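Local coordinates for C381 turret protein (Sulfolobus turreted icosahedral virus, PDB 4IND) that probably builds the turrets of an archaeal icosahedral virus as a pentamer of triple jelly-roll chains, at residues A[260-268]-A[372-380]; A[95-103]-A[119-130]. All coordinates share one frame; numbering follows the deposited sequence. Where two conformers were deposited one is given.

Interaction 1 (A[260-268]-A[372-380]). With 2HP (dihydrogenphosphate ion), chain B.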
loop_
_atom_site.group_PDB
_atom_site.type_symbol
_atom_site.label_atom_id
_atom_site.label_comp_id
_atom_site.label_asym_id
_atom_site.label_seq_id
_atom_site.Cartn_x
_atom_site.Cartn_y
_atom_site.Cartn_z
ATOM N N GLU A 260 -10.260 -15.159 0.618
ATOM C CA GLU A 260 -10.112 -13.766 1.015
ATOM C C GLU A 260 -8.745 -13.521 1.620
ATOM O O GLU A 260 -8.196 -14.388 2.319
ATOM C CB GLU A 260 -11.203 -13.404 2.031
ATOM C CG GLU A 260 -11.213 -14.347 3.209
ATOM C CD GLU A 260 -12.595 -14.551 3.811
ATOM O OE1 GLU A 260 -13.519 -13.761 3.520
ATOM O OE2 GLU A 260 -12.758 -15.515 4.586
ATOM N N GLU A 261 -8.179 -12.347 1.353
ATOM C CA GLU A 261 -6.885 -11.995 1.917
ATOM C C GLU A 261 -7.035 -11.637 3.397
ATOM O O GLU A 261 -8.012 -10.990 3.794
ATOM C CB GLU A 261 -6.274 -10.815 1.152
ATOM C CG GLU A 261 -4.783 -10.633 1.399
ATOM C CD GLU A 261 -4.176 -9.472 0.618
ATOM O OE1 GLU A 261 -4.866 -8.896 -0.256
ATOM O OE2 GLU A 261 -3.009 -9.134 0.889
ATOM N N ILE A 262 -6.067 -12.061 4.210
ATOM C CA ILE A 262 -6.056 -11.725 5.635
ATOM C C ILE A 262 -4.755 -11.032 6.041
ATOM O O ILE A 262 -3.757 -11.085 5.312
ATOM C CB ILE A 262 -6.267 -12.969 6.537
ATOM C CG1 ILE A 262 -5.105 -13.950 6.377
ATOM C CG2 ILE A 262 -7.625 -13.628 6.234
ATOM C CD1 ILE A 262 -4.991 -14.955 7.545
ATOM N N ASN A 263 -4.797 -10.343 7.181
ATOM C CA ASN A 263 -3.603 -9.860 7.834
ATOM C C ASN A 263 -3.063 -10.951 8.744
ATOM O O ASN A 263 -3.737 -11.950 8.983
ATOM C CB ASN A 263 -3.897 -8.568 8.605
ATOM C CG ASN A 263 -4.061 -7.387 7.675
ATOM O OD1 ASN A 263 -3.393 -7.314 6.650
ATOM N ND2 ASN A 263 -4.971 -6.477 8.005
ATOM N N GLU A 264 -1.844 -10.777 9.236
ATOM C CA GLU A 264 -1.226 -11.818 10.040
ATOM C C GLU A 264 -2.160 -12.276 11.156
ATOM O O GLU A 264 -2.765 -11.466 11.856
ATOM C CB GLU A 264 0.103 -11.357 10.641
ATOM C CG GLU A 264 0.790 -12.485 11.393
ATOM C CD GLU A 264 2.099 -12.068 12.035
ATOM O OE1 GLU A 264 2.936 -12.960 12.277
ATOM O OE2 GLU A 264 2.287 -10.860 12.302
ATOM N N LEU A 265 -2.287 -13.587 11.295
ATOM C CA LEU A 265 -3.119 -14.167 12.328
ATOM C C LEU A 265 -2.282 -15.057 13.235
ATOM O O LEU A 265 -1.881 -16.157 12.859
ATOM C CB LEU A 265 -4.257 -14.972 11.686
ATOM C CG LEU A 265 -5.105 -15.829 12.643
ATOM C CD1 LEU A 265 -5.608 -15.031 13.833
ATOM C CD2 LEU A 265 -6.277 -16.468 11.887
ATOM N N VAL A 266 -2.002 -14.580 14.438
ATOM C CA VAL A 266 -1.355 -15.424 15.430
ATOM C C VAL A 266 -2.428 -16.277 16.085
ATOM O O VAL A 266 -3.232 -15.781 16.878
ATOM C CB VAL A 266 -0.624 -14.585 16.474
ATOM C CG1 VAL A 266 0.014 -15.489 17.535
ATOM C CG2 VAL A 266 0.439 -13.722 15.799
ATOM N N GLU A 267 -2.456 -17.560 15.733
ATOM C CA GLU A 267 -3.492 -18.447 16.241
ATOM C C GLU A 267 -3.324 -18.707 17.727
ATOM O O GLU A 267 -4.296 -18.773 18.476
ATOM C CB GLU A 267 -3.485 -19.754 15.454
ATOM C CG GLU A 267 -3.740 -19.514 13.980
ATOM C CD GLU A 267 -3.804 -20.796 13.168
ATOM O OE1 GLU A 267 -4.453 -20.791 12.100
ATOM O OE2 GLU A 267 -3.197 -21.806 13.585
ATOM N N ASN A 268 -2.075 -18.846 18.150
ATOM C CA ASN A 268 -1.776 -18.992 19.567
ATOM C C ASN A 268 -0.284 -18.901 19.834
ATOM O O ASN A 268 0.544 -19.020 18.930
ATOM C CB ASN A 268 -2.346 -20.300 20.125
ATOM C CG ASN A 268 -1.946 -21.503 19.302
ATOM O OD1 ASN A 268 -0.796 -21.911 19.301
ATOM N ND2 ASN A 268 -2.895 -22.081 18.598
ATOM N N VAL A 372 9.271 -21.398 23.589
ATOM C CA VAL A 372 8.161 -20.487 23.373
ATOM C C VAL A 372 8.056 -20.283 21.879
ATOM O O VAL A 372 9.046 -19.940 21.230
ATOM C CB VAL A 372 8.389 -19.132 24.053
ATOM C CG1 VAL A 372 7.269 -18.181 23.676
ATOM C CG2 VAL A 372 8.454 -19.316 25.567
ATOM N N TYR A 373 6.861 -20.490 21.332
ATOM C CA TYR A 373 6.668 -20.356 19.885
ATOM C C TYR A 373 5.285 -19.816 19.604
ATOM O O TYR A 373 4.376 -19.928 20.448
ATOM C CB TYR A 373 6.836 -21.710 19.197
ATOM C CG TYR A 373 5.695 -22.664 19.460
ATOM C CD1 TYR A 373 4.600 -22.719 18.611
ATOM C CD2 TYR A 373 5.709 -23.513 20.559
ATOM C CE1 TYR A 373 3.555 -23.595 18.847
ATOM C CE2 TYR A 373 4.665 -24.393 20.802
ATOM C CZ TYR A 373 3.592 -24.416 19.948
ATOM O OH TYR A 373 2.550 -25.275 20.177
ATOM N N GLU A 374 5.118 -19.234 18.425
ATOM C CA GLU A 374 3.816 -18.819 17.960
ATOM C C GLU A 374 3.398 -19.767 16.852
ATOM O O GLU A 374 4.232 -20.223 16.066
ATOM C CB GLU A 374 3.873 -17.394 17.385
ATOM C CG GLU A 374 4.367 -16.315 18.337
ATOM C CD GLU A 374 4.473 -14.942 17.658
ATOM O OE1 GLU A 374 4.464 -13.913 18.365
ATOM O OE2 GLU A 374 4.571 -14.890 16.412
ATOM N N GLN A 375 2.109 -20.077 16.793
ATOM C CA GLN A 375 1.549 -20.747 15.613
ATOM C C GLN A 375 0.810 -19.695 14.808
ATOM O O GLN A 375 -0.059 -18.988 15.334
ATOM C CB GLN A 375 0.601 -21.870 16.035
ATOM C CG GLN A 375 -0.080 -22.559 14.853
ATOM C CD GLN A 375 -0.736 -23.864 15.252
ATOM O OE1 GLN A 375 -0.850 -24.176 16.434
ATOM N NE2 GLN A 375 -1.154 -24.642 14.265
ATOM N N ILE A 376 1.160 -19.583 13.531
ATOM C CA ILE A 376 0.689 -18.497 12.700
ATOM C C ILE A 376 -0.083 -19.058 11.521
ATOM O O ILE A 376 0.330 -20.052 10.923
ATOM C CB ILE A 376 1.872 -17.662 12.227
ATOM C CG1 ILE A 376 2.571 -17.064 13.470
ATOM C CG2 ILE A 376 1.419 -16.585 11.248
ATOM C CD1 ILE A 376 3.927 -16.472 13.209
ATOM N N ALA A 377 -1.215 -18.435 11.195
ATOM C CA ALA A 377 -2.023 -18.908 10.062
ATOM C C ALA A 377 -1.227 -18.838 8.781
ATOM O O ALA A 377 -0.517 -17.852 8.527
ATOM C CB ALA A 377 -3.323 -18.104 9.931
ATOM N N GLY A 378 -1.366 -19.880 7.955
ATOM C CA GLY A 378 -0.817 -19.875 6.602
ATOM C C GLY A 378 0.102 -21.065 6.379
ATOM O O GLY A 378 1.165 -21.165 7.005
ATOM N N GLU A 379 -0.320 -21.992 5.521
ATOM C CA GLU A 379 0.546 -23.097 5.114
ATOM C C GLU A 379 1.721 -22.504 4.321
ATOM O O GLU A 379 1.515 -21.651 3.455
ATOM C CB GLU A 379 -0.223 -24.077 4.220
ATOM C CG GLU A 379 0.532 -25.365 3.893
ATOM C CD GLU A 379 0.777 -26.226 5.133
ATOM O OE1 GLU A 379 1.798 -26.958 5.177
ATOM O OE2 GLU A 379 -0.065 -26.186 6.059
ATOM N N LEU A 380 2.944 -22.957 4.607
ATOM C CA LEU A 380 4.120 -22.469 3.866
ATOM C C LEU A 380 4.179 -23.104 2.498
ATOM O O LEU A 380 3.850 -24.277 2.350
ATOM C CB LEU A 380 5.411 -22.782 4.625
ATOM C CG LEU A 380 5.479 -22.154 6.012
ATOM C CD1 LEU A 380 6.795 -22.528 6.676
ATOM C CD2 LEU A 380 5.336 -20.654 5.897
HETATM P P 2HP B . 4.977 -14.960 8.897
HETATM O O1 2HP B . 4.917 -15.572 10.264
HETATM O O2 2HP B . 3.725 -15.476 8.245
HETATM O O3 2HP B . 6.274 -15.446 8.164
HETATM O O4 2HP B . 4.887 -13.408 8.959
HETATM O O HOH W 1 -0.976 -15.380 9.121
#
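L265 and A377 open a short antiparallel ladder that joins the first and last strands of the third jelly roll. Its backbone bonds start with A377 N to L265 O (2.9 Å); the next rung is the non-hydrogen-bonded pair V266–I376. A classic beta bulge follows, with E267 and N268 both facing Q375: E267 N donates to Q375 O at 2.8 Å, N268 N reaches the same oxygen only weakly at 3.5 Å, and Q375 N returns a bond to N268 O (2.9 Å). At the other end, next to the first bond, a water accepts from L265 N and donates to A377 O, where the strands part.

Polar side chains meet without direct bonds. At the bulge, E267 points across the seam, CG beside its own backbone N (chi1 -60°) and the chain extended beyond it, which brings OE1 to A377 CB and OE2 to 3.4 Å from Q375 CG, the carboxylate turned 52° from the amide. That amide is held by S295, through NE2, and stands nearly perpendicular (86°) to the amide of N268.

Apolar contacts gather at the loop end, where L265 CB meets A377 CB at 3.7 Å and CD1 of I262 approaches the same methyl. E264 and I376 line a phosphate pocket: I376 CD1 comes to 3.2 Å from O1 of the ion, which K231 and H296 hold by hydrogen bonds, while E264 OE2 pairs with R347 of the second subunit.

Segment 260-268 carries the chain from strand 253-262 of the second domain into strand 266-278, at the border of a sheet in which 365-377 lies between it and strand 295-305. Y229, on strand 221-232, packs against I262, L265, E267 and A377.

Interaction 2 (A[95-103]-A[119-130])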
loop_
_atom_site.group_PDB
_atom_site.type_symbol
_atom_site.label_atom_id
_atom_site.label_comp_id
_atom_site.label_asym_id
_atom_site.label_seq_id
_atom_site.Cartn_x
_atom_site.Cartn_y
_atom_site.Cartn_z
ATOM N N THR A 95 -29.267 -28.549 -14.720
ATOM C CA THR A 95 -27.970 -28.470 -14.071
ATOM C C THR A 95 -26.966 -27.760 -14.969
ATOM O O THR A 95 -27.083 -27.762 -16.202
ATOM C CB THR A 95 -27.441 -29.852 -13.646
ATOM O OG1 THR A 95 -27.002 -30.563 -14.799
ATOM C CG2 THR A 95 -28.517 -30.660 -12.944
ATOM N N VAL A 96 -25.996 -27.117 -14.343
ATOM C CA VAL A 96 -24.932 -26.455 -15.070
ATOM C C VAL A 96 -23.630 -26.917 -14.436
ATOM O O VAL A 96 -23.589 -27.202 -13.228
ATOM C CB VAL A 96 -25.089 -24.926 -14.968
ATOM C CG1 VAL A 96 -23.764 -24.241 -15.160
ATOM C CG2 VAL A 96 -26.120 -24.416 -15.988
ATOM N N THR A 97 -22.581 -27.018 -15.244
ATOM C CA THR A 97 -21.271 -27.425 -14.756
ATOM C C THR A 97 -20.292 -26.263 -14.859
ATOM O O THR A 97 -19.805 -25.952 -15.954
ATOM C CB THR A 97 -20.745 -28.627 -15.563
ATOM O OG1 THR A 97 -21.705 -29.697 -15.502
ATOM C CG2 THR A 97 -19.400 -29.109 -15.026
ATOM N N PRO A 98 -19.991 -25.598 -13.720
ATOM C CA PRO A 98 -19.109 -24.433 -13.827
ATOM C C PRO A 98 -17.707 -24.820 -14.265
ATOM O O PRO A 98 -17.262 -25.941 -14.007
ATOM C CB PRO A 98 -19.134 -23.830 -12.401
ATOM C CG PRO A 98 -19.552 -24.928 -11.528
ATOM C CD PRO A 98 -20.505 -25.776 -12.351
ATOM N N PHE A 99 -17.024 -23.884 -14.923
ATOM C CA PHE A 99 -15.670 -24.082 -15.415
ATOM C C PHE A 99 -14.667 -24.259 -14.267
ATOM O O PHE A 99 -13.950 -25.255 -14.208
ATOM C CB PHE A 99 -15.311 -22.872 -16.294
ATOM C CG PHE A 99 -13.987 -22.978 -17.012
ATOM C CD1 PHE A 99 -13.768 -23.972 -17.960
ATOM C CD2 PHE A 99 -12.986 -22.037 -16.794
ATOM C CE1 PHE A 99 -12.545 -24.049 -18.661
ATOM C CE2 PHE A 99 -11.765 -22.107 -17.491
ATOM C CZ PHE A 99 -11.551 -23.111 -18.424
ATOM N N PHE A 100 -14.607 -23.276 -13.372
ATOM C CA PHE A 100 -13.707 -23.332 -12.218
ATOM C C PHE A 100 -12.276 -23.664 -12.651
ATOM O O PHE A 100 -11.529 -24.281 -11.904
ATOM C CB PHE A 100 -14.192 -24.406 -11.216
ATOM C CG PHE A 100 -15.417 -24.011 -10.399
ATOM C CD1 PHE A 100 -15.744 -22.689 -10.188
ATOM C CD2 PHE A 100 -16.223 -24.990 -9.824
ATOM C CE1 PHE A 100 -16.850 -22.338 -9.441
ATOM C CE2 PHE A 100 -17.334 -24.648 -9.076
ATOM C CZ PHE A 100 -17.654 -23.322 -8.887
ATOM N N ASN A 101 -11.929 -23.276 -13.877
ATOM C CA ASN A 101 -10.626 -23.542 -14.487
ATOM C C ASN A 101 -10.364 -25.000 -14.836
ATOM O O ASN A 101 -9.847 -25.287 -15.913
ATOM C CB ASN A 101 -9.455 -22.950 -13.666
ATOM C CG ASN A 101 -9.399 -21.444 -13.756
ATOM O OD1 ASN A 101 -9.439 -20.882 -14.859
ATOM N ND2 ASN A 101 -9.329 -20.772 -12.600
ATOM N N ASN A 102 -10.731 -25.905 -13.922
ATOM C CA ASN A 102 -10.411 -27.318 -14.072
ATOM C C ASN A 102 -11.550 -28.288 -13.737
ATOM O O ASN A 102 -11.324 -29.480 -13.657
ATOM C CB ASN A 102 -9.174 -27.683 -13.238
ATOM C CG ASN A 102 -7.882 -27.120 -13.820
ATOM O OD1 ASN A 102 -7.292 -26.195 -13.271
ATOM N ND2 ASN A 102 -7.437 -27.687 -14.926
ATOM N N ASN A 103 -12.765 -27.788 -13.546
ATOM C CA ASN A 103 -13.869 -28.662 -13.157
ATOM C C ASN A 103 -14.601 -29.184 -14.381
ATOM O O ASN A 103 -14.794 -28.447 -15.356
ATOM C CB ASN A 103 -14.892 -27.915 -12.305
ATOM C CG ASN A 103 -16.123 -28.765 -12.021
ATOM O OD1 ASN A 103 -16.011 -29.875 -11.486
ATOM N ND2 ASN A 103 -17.300 -28.259 -12.386
ATOM N N TYR A 119 -22.132 -18.764 -10.400
ATOM C CA TYR A 119 -20.819 -18.192 -10.105
ATOM C C TYR A 119 -19.770 -19.054 -10.765
ATOM O O TYR A 119 -19.877 -20.283 -10.764
ATOM C CB TYR A 119 -20.550 -18.165 -8.587
ATOM C CG TYR A 119 -21.531 -17.328 -7.821
ATOM C CD1 TYR A 119 -21.224 -16.026 -7.429
ATOM C CD2 TYR A 119 -22.771 -17.834 -7.491
ATOM C CE1 TYR A 119 -22.145 -15.254 -6.717
ATOM C CE2 TYR A 119 -23.679 -17.079 -6.787
ATOM C CZ TYR A 119 -23.371 -15.791 -6.412
ATOM O OH TYR A 119 -24.323 -15.063 -5.714
ATOM N N ASP A 120 -18.732 -18.425 -11.303
ATOM C CA ASP A 120 -17.655 -19.199 -11.897
ATOM C C ASP A 120 -16.334 -18.494 -11.671
ATOM O O ASP A 120 -16.287 -17.311 -11.289
ATOM C CB ASP A 120 -17.910 -19.397 -13.396
ATOM C CG ASP A 120 -17.397 -20.729 -13.900
ATOM O OD1 ASP A 120 -16.462 -21.276 -13.276
ATOM O OD2 ASP A 120 -17.935 -21.257 -14.914
ATOM N N ILE A 121 -15.251 -19.224 -11.889
ATOM C CA ILE A 121 -13.931 -18.668 -11.631
ATOM C C ILE A 121 -13.085 -18.911 -12.871
ATOM O O ILE A 121 -13.126 -20.001 -13.457
ATOM C CB ILE A 121 -13.299 -19.311 -10.410
ATOM C CG1 ILE A 121 -14.150 -19.007 -9.170
ATOM C CG2 ILE A 121 -11.859 -18.809 -10.236
ATOM C CD1 ILE A 121 -13.762 -19.805 -7.938
ATOM N N PHE A 122 -12.327 -17.900 -13.284
ATOM C CA PHE A 122 -11.573 -18.002 -14.537
ATOM C C PHE A 122 -10.252 -17.294 -14.391
ATOM O O PHE A 122 -10.214 -16.089 -14.156
ATOM C CB PHE A 122 -12.388 -17.406 -15.689
ATOM C CG PHE A 122 -11.646 -17.344 -17.020
ATOM C CD1 PHE A 122 -11.017 -18.465 -17.545
ATOM C CD2 PHE A 122 -11.638 -16.181 -17.753
ATOM C CE1 PHE A 122 -10.352 -18.412 -18.779
ATOM C CE2 PHE A 122 -10.978 -16.104 -18.988
ATOM C CZ PHE A 122 -10.343 -17.229 -19.502
ATOM N N THR A 123 -9.157 -18.042 -14.527
ATOM C CA THR A 123 -7.836 -17.425 -14.489
ATOM C C THR A 123 -7.405 -17.090 -15.897
ATOM O O THR A 123 -7.151 -17.984 -16.691
ATOM C CB THR A 123 -6.792 -18.369 -13.868
ATOM O OG1 THR A 123 -7.206 -18.698 -12.537
ATOM C CG2 THR A 123 -5.417 -17.686 -13.809
ATOM N N LYS A 124 -7.315 -15.802 -16.213
ATOM C CA LYS A 124 -6.768 -15.407 -17.508
ATOM C C LYS A 124 -5.245 -15.318 -17.428
ATOM O O LYS A 124 -4.669 -14.281 -17.086
ATOM C CB LYS A 124 -7.391 -14.095 -18.013
ATOM C CG LYS A 124 -6.923 -13.713 -19.421
ATOM C CD LYS A 124 -7.493 -14.734 -20.423
ATOM C CE LYS A 124 -6.792 -14.657 -21.773
ATOM N NZ LYS A 124 -7.313 -15.727 -22.697
ATOM N N GLU A 125 -4.593 -16.427 -17.767
ATOM C CA GLU A 125 -3.150 -16.498 -17.936
ATOM C C GLU A 125 -2.861 -17.595 -18.959
ATOM O O GLU A 125 -3.656 -18.518 -19.117
ATOM C CB GLU A 125 -2.452 -16.859 -16.612
ATOM C CG GLU A 125 -2.226 -15.684 -15.650
ATOM C CD GLU A 125 -1.315 -16.038 -14.462
ATOM O OE1 GLU A 125 -1.147 -17.242 -14.157
ATOM O OE2 GLU A 125 -0.755 -15.109 -13.826
ATOM N N GLN A 126 -1.728 -17.498 -19.640
ATOM C CA GLN A 126 -1.295 -18.544 -20.571
ATOM C C GLN A 126 -2.372 -18.994 -21.557
ATOM O O GLN A 126 -2.534 -20.192 -21.807
ATOM C CB GLN A 126 -0.777 -19.763 -19.799
ATOM C CG GLN A 126 0.450 -19.480 -18.940
ATOM C CD GLN A 126 1.191 -20.751 -18.547
ATOM O OE1 GLN A 126 0.700 -21.856 -18.759
ATOM N NE2 GLN A 126 2.375 -20.598 -17.981
ATOM N N GLY A 127 -3.126 -18.052 -22.109
ATOM C CA GLY A 127 -4.130 -18.418 -23.111
ATOM C C GLY A 127 -5.305 -19.277 -22.646
ATOM O O GLY A 127 -5.977 -19.919 -23.457
ATOM N N ASN A 128 -5.563 -19.308 -21.341
ATOM C CA ASN A 128 -6.706 -20.075 -20.827
ATOM C C ASN A 128 -8.011 -19.623 -21.491
ATOM O O ASN A 128 -8.225 -18.437 -21.739
ATOM C CB ASN A 128 -6.785 -19.904 -19.299
ATOM C CG ASN A 128 -7.665 -20.930 -18.625
ATOM O OD1 ASN A 128 -8.017 -21.964 -19.208
ATOM N ND2 ASN A 128 -8.013 -20.659 -17.360
ATOM N N ILE A 129 -8.882 -20.570 -21.789
ATOM C CA ILE A 129 -10.130 -20.272 -22.486
ATOM C C ILE A 129 -11.315 -20.587 -21.596
ATOM O O ILE A 129 -11.455 -21.723 -21.141
ATOM C CB ILE A 129 -10.229 -21.122 -23.758
ATOM C CG1 ILE A 129 -9.020 -20.842 -24.661
ATOM C CG2 ILE A 129 -11.542 -20.879 -24.463
ATOM C CD1 ILE A 129 -8.782 -21.900 -25.716
ATOM N N TYR A 130 -12.168 -19.593 -21.349
ATOM C CA TYR A 130 -13.356 -19.828 -20.536
ATOM C C TYR A 130 -14.415 -20.619 -21.309
ATOM O O TYR A 130 -14.636 -20.385 -22.494
ATOM C CB TYR A 130 -13.954 -18.499 -20.026
ATOM C CG TYR A 130 -15.187 -18.749 -19.188
ATOM C CD1 TYR A 130 -15.077 -19.293 -17.909
ATOM C CD2 TYR A 130 -16.461 -18.496 -19.686
ATOM C CE1 TYR A 130 -16.198 -19.545 -17.138
ATOM C CE2 TYR A 130 -17.610 -18.767 -18.923
ATOM C CZ TYR A 130 -17.463 -19.278 -17.648
ATOM O OH TYR A 130 -18.576 -19.542 -16.883
HETATM O O HOH W 2 -8.123 -23.853 -17.095
#
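F99 and F100 present their backbone N-H groups to the carboxylate of D120, on strand 114-124 at the border of a sheet of the first jelly roll. F99 N bonds OD2 at 2.8 Å and F100 N bonds OD1 at 2.7 Å, each on the syn lone pair; I121 N and the hydroxyl of Y130 come to the anti sides of OD1 and OD2, both tilted out of the carboxylate plane, so two donors grip each oxygen and fix the turn of the group.

With CG anti to the backbone N (chi1 -174°), F99 reaches across to 119-130, sliding past Y130 in the opposite direction. Its CB lies 3.5 Å from Y130 CE1 and also near D120 OD2. CG and CD2 pass along Y130 CD1, the two rings steeply inclined (75°). CE2 meets F122 CD1 at 3.7 Å, and CZ ends 3.1 Å from I129 O, with N128 OD1 at the ring edge, in plane. One face receives N101 O, the opposite face Y130 CA, both toward the rim.

Beyond F99, N101 ties the loop to the end of the strand and the type I' turn E125–N128. A water donates to both N101 O and N128 OD1. N101 ND2 donates to S170 O of the second domain. N128 ND2 reaches N101 OD1 in a weak bond, and the same OD1 takes T123 N at 2.9 Å on a lone pair in the carbonyl plane, the N-H pointing almost straight at it (178°).

Interaction 2 closes before interaction 1 opens along the chain, and the two lie on opposite sides of its centre, their own centres 30 Å apart and their nearest atoms about 10 Å. They share no sheet: interaction 2 belongs to the first domain, interaction 1 to the step from the second into the third. Both nevertheless border the second domain, interaction 2 against strands 155-163 and 168-172, interaction 1 against strand 221-232 and as the continuation of strand 253-262. Each also faces another subunit, the third for 119-130 and the second for 260-268. The two contacts thus mark successive domain junctions of the elongated chain, where neighbours in the pentamer also meet.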